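Local coordinates for protein endonuclease V (Homo sapiens, PDB 6OZE) that is an inosine-specific endoribonuclease of the RNase H clan that cleaves RNA, probably by metal-dependent hydrolysis, at residues Glu163-Arg166 and Leu167-Thr170; Phe222-Pro225 and Glu226-Gln230. The protein carries 4 engineered substitutions. All coordinates share one frame; numbering follows the deposited sequence.

Contact 1. Residues Glu163-Arg166 and Leu167-Thr170; sequences EKIR and LLQT. With NA (sodium ion), chain F.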
loop_
_atom_site.group_PDB
_atom_site.type_symbol
_atom_site.label_atom_id
_atom_site.label_comp_id
_atom_site.label_asym_id
_atom_site.label_seq_id
_atom_site.Cartn_x
_atom_site.Cartn_y
_atom_site.Cartn_z
ATOM N N GLU A 163 -14.073 -20.271 -2.324
ATOM C CA GLU A 163 -13.469 -21.598 -2.392
ATOM C C GLU A 163 -11.958 -21.516 -2.576
ATOM O O GLU A 163 -11.211 -22.327 -2.015
ATOM C CB GLU A 163 -14.102 -22.389 -3.521
ATOM C CG GLU A 163 -15.600 -22.642 -3.360
ATOM C CD GLU A 163 -15.972 -23.506 -2.156
ATOM O OE1 GLU A 163 -17.165 -23.848 -2.035
ATOM O OE2 GLU A 163 -15.098 -23.848 -1.330
ATOM N N LYS A 164 -11.480 -20.529 -3.339
ATOM C CA LYS A 164 -10.037 -20.384 -3.477
ATOM C C LYS A 164 -9.392 -20.010 -2.148
ATOM O O LYS A 164 -8.271 -20.448 -1.855
ATOM C CB LYS A 164 -9.704 -19.407 -4.608
ATOM C CG LYS A 164 -10.015 -20.002 -5.983
ATOM C CD LYS A 164 -10.108 -18.936 -7.059
ATOM C CE LYS A 164 -8.744 -18.375 -7.406
ATOM N NZ LYS A 164 -8.866 -17.210 -8.338
ATOM N N ILE A 165 -10.079 -19.210 -1.333
ATOM C CA ILE A 165 -9.575 -18.901 0.002
ATOM C C ILE A 165 -9.560 -20.152 0.865
ATOM O O ILE A 165 -8.594 -20.407 1.597
ATOM C CB ILE A 165 -10.410 -17.778 0.632
ATOM C CG1 ILE A 165 -10.180 -16.463 -0.118
ATOM C CG2 ILE A 165 -10.081 -17.645 2.109
ATOM C CD1 ILE A 165 -11.120 -15.344 0.293
ATOM N N ARG A 166 -10.614 -20.970 0.771
ATOM C CA ARG A 166 -10.640 -22.223 1.522
ATOM C C ARG A 166 -9.384 -23.051 1.270
ATOM O O ARG A 166 -8.842 -23.666 2.193
ATOM C CB ARG A 166 -11.888 -23.034 1.171
ATOM C CG ARG A 166 -11.893 -24.434 1.792
ATOM C CD ARG A 166 -13.159 -25.223 1.504
ATOM N NE ARG A 166 -13.406 -25.414 0.077
ATOM C CZ ARG A 166 -12.873 -26.383 -0.656
ATOM N NH1 ARG A 166 -13.166 -26.471 -1.948
ATOM N NH2 ARG A 166 -12.063 -27.277 -0.100
ATOM N N LEU A 167 -8.887 -23.053 0.031
ATOM C CA LEU A 167 -7.764 -23.902 -0.330
ATOM C C LEU A 167 -6.410 -23.308 0.036
ATOM O O LEU A 167 -5.404 -24.025 -0.041
ATOM C CB LEU A 167 -7.843 -24.266 -1.812
ATOM C CG LEU A 167 -8.964 -25.281 -2.052
ATOM C CD1 LEU A 167 -9.399 -25.250 -3.484
ATOM C CD2 LEU A 167 -8.503 -26.673 -1.651
ATOM N N LEU A 168 -6.366 -22.042 0.446
ATOM C CA LEU A 168 -5.153 -21.511 1.058
ATOM C C LEU A 168 -4.907 -22.241 2.370
ATOM O O LEU A 168 -5.837 -22.476 3.145
ATOM C CB LEU A 168 -5.317 -20.018 1.348
ATOM C CG LEU A 168 -5.508 -19.062 0.168
ATOM C CD1 LEU A 168 -5.858 -17.656 0.649
ATOM C CD2 LEU A 168 -4.253 -19.034 -0.705
ATOM N N GLN A 169 -3.648 -22.594 2.632
ATOM C CA GLN A 169 -3.328 -23.430 3.784
ATOM C C GLN A 169 -2.399 -22.751 4.777
ATOM O O GLN A 169 -2.626 -22.841 5.990
ATOM C CB GLN A 169 -2.704 -24.761 3.328
ATOM C CG GLN A 169 -3.646 -25.648 2.541
ATOM C CD GLN A 169 -4.713 -26.270 3.413
ATOM O OE1 GLN A 169 -5.739 -25.651 3.697
ATOM N NE2 GLN A 169 -4.477 -27.502 3.848
ATOM N N THR A 170 -1.332 -22.114 4.307
ATOM C CA THR A 170 -0.291 -21.609 5.196
ATOM C C THR A 170 0.181 -20.256 4.703
ATOM O O THR A 170 -0.131 -19.829 3.586
ATOM C CB THR A 170 0.940 -22.530 5.235
ATOM O OG1 THR A 170 1.559 -22.551 3.941
ATOM C CG2 THR A 170 0.567 -23.941 5.646
HETATM NA NA NA F . -7.588 -23.618 4.136
HETATM O O HOH W 1 -8.338 -21.462 4.242
HETATM O O HOH W 2 -9.442 -24.919 5.137
HETATM O O HOH W 3 -6.766 -23.332 6.484
#
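Arg166, Leu168 and Gln169 meet round a sodium ion where helix 159-167 ends. The backbone oxygen Arg166 O lies 2.3 Å from the sodium ion. Leu168 O binds at the same distance. Gln169 OE1 is a longer ligand, 2.8 Å from the sodium ion. The Gln169 chain bends at chi2 (-72°), which folds the amide back so that OE1 meets the metal. Three waters bring the ligand count to six. One of them also donates to Ile165 O, 2.9 Å from the water oxygen, and so ties the metal shell to the helix.

The turn itself is closed by backbone bonds. Leu168 N donates to Ile165 O over 3.0 Å, and Leu167 N to Glu163 O. The turn brings Leu168 CB to 3.3 Å from Ile165 O. Leu168 CD1 makes a loose apolar contact with Ile165 CG2. Both side chains also touch Phe175 of strand 174-178. With an alanine here in place of Leu168, Ile165 and Phe175 would probably lose an apolar partner and the turn would sit less firmly on the strand. In the loop that follows, Asp173 OD2 accepts from Gln169 N and Thr170 N, which probably steadies the loop.

On the outer side, Arg166 NE makes a salt bridge to Glu163 OE2 at 2.7 Å. The bond is nearly straight (172°) and lies in the guanidinium plane. Leu167 runs alongside Arg166, with CG over one guanidinium face, offset toward the rim. The Glu163 carboxylate lies at the guanidinium edge, with its CD in plane. The carbonyls at a helix C-terminus carry partial negative charge. The sodium ion probably offsets part of it and draws the oxygens of Arg166 and Leu168 together.

Contact 2. Residues Phe222-Pro225 and Glu226-Gln230; sequences FRIP and EPVRQ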
loop_
_atom_site.group_PDB
_atom_site.type_symbol
_atom_site.label_atom_id
_atom_site.label_comp_id
_atom_site.label_asym_id
_atom_site.label_seq_id
_atom_site.Cartn_x
_atom_site.Cartn_y
_atom_site.Cartn_z
ATOM N N PHE A 222 2.853 -11.060 11.863
ATOM C CA PHE A 222 1.442 -11.282 12.122
ATOM C C PHE A 222 0.711 -11.233 10.778
ATOM O O PHE A 222 1.339 -11.253 9.713
ATOM C CB PHE A 222 0.958 -10.242 13.144
ATOM C CG PHE A 222 1.771 -10.218 14.407
ATOM C CD1 PHE A 222 1.559 -11.164 15.401
ATOM C CD2 PHE A 222 2.757 -9.262 14.601
ATOM C CE1 PHE A 222 2.309 -11.147 16.570
ATOM C CE2 PHE A 222 3.511 -9.242 15.763
ATOM C CZ PHE A 222 3.285 -10.186 16.750
ATOM N N ARG A 223 -0.623 -11.159 10.809
ATOM C CA ARG A 223 -1.357 -11.153 9.546
ATOM C C ARG A 223 -1.077 -9.885 8.744
ATOM O O ARG A 223 -0.881 -9.938 7.526
ATOM C CB ARG A 223 -2.860 -11.347 9.778
ATOM C CG ARG A 223 -3.664 -11.412 8.484
ATOM C CD ARG A 223 -5.165 -11.225 8.711
ATOM N NE ARG A 223 -5.844 -10.865 7.466
ATOM C CZ ARG A 223 -6.452 -9.705 7.244
ATOM N NH1 ARG A 223 -6.492 -8.776 8.192
ATOM N NH2 ARG A 223 -7.033 -9.475 6.073
ATOM N N ILE A 224 -1.040 -8.733 9.398
ATOM C CA ILE A 224 -0.731 -7.487 8.694
ATOM C C ILE A 224 0.787 -7.341 8.607
ATOM O O ILE A 224 1.460 -7.380 9.651
ATOM C CB ILE A 224 -1.346 -6.312 9.439
ATOM C CG1 ILE A 224 -2.843 -6.545 9.637
ATOM C CG2 ILE A 224 -1.070 -5.000 8.699
ATOM C CD1 ILE A 224 -3.598 -6.728 8.340
ATOM N N PRO A 225 1.351 -7.145 7.410
ATOM C CA PRO A 225 2.809 -7.019 7.281
ATOM C C PRO A 225 3.354 -5.931 8.189
ATOM O O PRO A 225 2.739 -4.884 8.366
ATOM C CB PRO A 225 3.012 -6.663 5.805
ATOM C CG PRO A 225 1.762 -7.132 5.120
ATOM C CD PRO A 225 0.656 -7.020 6.119
ATOM N N GLU A 226 4.517 -6.208 8.781
ATOM C CA GLU A 226 5.080 -5.345 9.822
ATOM C C GLU A 226 5.170 -3.875 9.446
ATOM O O GLU A 226 4.775 -3.035 10.271
ATOM C CB GLU A 226 6.425 -5.908 10.299
ATOM C CG GLU A 226 6.301 -6.907 11.444
ATOM C CD GLU A 226 5.488 -6.346 12.610
ATOM O OE1 GLU A 226 4.254 -6.532 12.617
ATOM O OE2 GLU A 226 6.077 -5.704 13.514
ATOM N N PRO A 227 5.657 -3.486 8.262
ATOM C CA PRO A 227 5.738 -2.035 7.967
ATOM C C PRO A 227 4.374 -1.371 7.948
ATOM O O PRO A 227 4.232 -0.237 8.445
ATOM C CB PRO A 227 6.451 -1.986 6.606
ATOM C CG PRO A 227 7.247 -3.321 6.547
ATOM C CD PRO A 227 6.281 -4.296 7.188
ATOM N N VAL A 228 3.360 -2.044 7.416
ATOM C CA VAL A 228 1.990 -1.526 7.403
ATOM C C VAL A 228 1.418 -1.495 8.815
ATOM O O VAL A 228 0.779 -0.517 9.244
ATOM C CB VAL A 228 1.139 -2.421 6.479
ATOM C CG1 VAL A 228 -0.325 -2.026 6.518
ATOM C CG2 VAL A 228 1.682 -2.400 5.053
ATOM N N ARG A 229 1.655 -2.567 9.568
ATOM C CA ARG A 229 1.120 -2.670 10.923
ATOM C C ARG A 229 1.709 -1.596 11.825
ATOM O O ARG A 229 0.986 -0.977 12.613
ATOM C CB ARG A 229 1.432 -4.062 11.486
ATOM C CG ARG A 229 0.574 -4.466 12.680
ATOM C CD ARG A 229 0.906 -5.849 13.195
ATOM N NE ARG A 229 2.200 -5.915 13.870
ATOM C CZ ARG A 229 2.387 -5.692 15.169
ATOM N NH1 ARG A 229 3.603 -5.789 15.684
ATOM N NH2 ARG A 229 1.365 -5.361 15.955
ATOM N N GLN A 230 3.021 -1.359 11.719
ATOM C CA GLN A 230 3.646 -0.331 12.555
ATOM C C GLN A 230 3.176 1.061 12.162
ATOM O O GLN A 230 3.018 1.920 13.033
ATOM C CB GLN A 230 5.170 -0.456 12.512
ATOM C CG GLN A 230 5.699 -1.737 13.175
ATOM C CD GLN A 230 5.455 -1.777 14.664
ATOM O OE1 GLN A 230 5.388 -0.736 15.324
ATOM N NE2 GLN A 230 5.317 -2.977 15.207
HETATM O O HOH W 4 3.555 -8.434 10.867
#
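Arg229 reaches back from the first turn of helix 226-242 over Ile224 and Phe222. Its backbone N donates to Pro225 O, at the N-cap, over 2.8 Å. CB lies 3.5 Å from the same Pro225 O and also meets Ile224 CG2. CG passes beside Ile224 CB. CD comes near Ile224 O and Phe222 CD2. The chain then bends at chi3 (71°), which brings the guanidinium beside the Phe222 ring. Phe222 CD2 lies over one guanidinium face, 3.6 Å from Arg229 CZ. The ring and guanidinium planes are 67° apart, so the groups are not stacked in parallel. At the guanidinium edge NE pairs with Glu226 OE1 in a salt bridge whose very short modelled length is doubtful. At the tip NH1 donates to Glu226 OE2, which also accepts from Gln230 NE2. A water links Phe222 N, Ile224 O and Glu226 OE1.

The apolar residues of the helix start pack against the sheet. Ile224 CG2 meets Val228 CG1 at 3.8 Å. Pro225, Pro227 and Val228 touch Leu116 of strand 115-118. Pro225 also touches Leu199 of strand 199-205, and Pro227 touches Leu62 of strand 54-63 and Cys219, just after helix 209-218.

Overall arrangement
Contact 1 is a surface feature, with its centre about 23 Å from the centre of the chain. Contact 2 is partly buried, about 11 Å from that centre. Their own centres lie about 21 Å apart, and they do not touch. They hold different helices at opposite ends: contact 1 the C-terminal end of helix 159-167, contact 2 the N-terminal start of helix 226-242. Contact 1 rests on the edge strand 174-178, whereas contact 2 packs on strands within the sheet, among them 115-118. Each has an Arg-Glu salt bridge between residues three apart. Contact 1 is built on metal coordination; contact 2 joins a charged and aromatic cluster to proline and aliphatic packing.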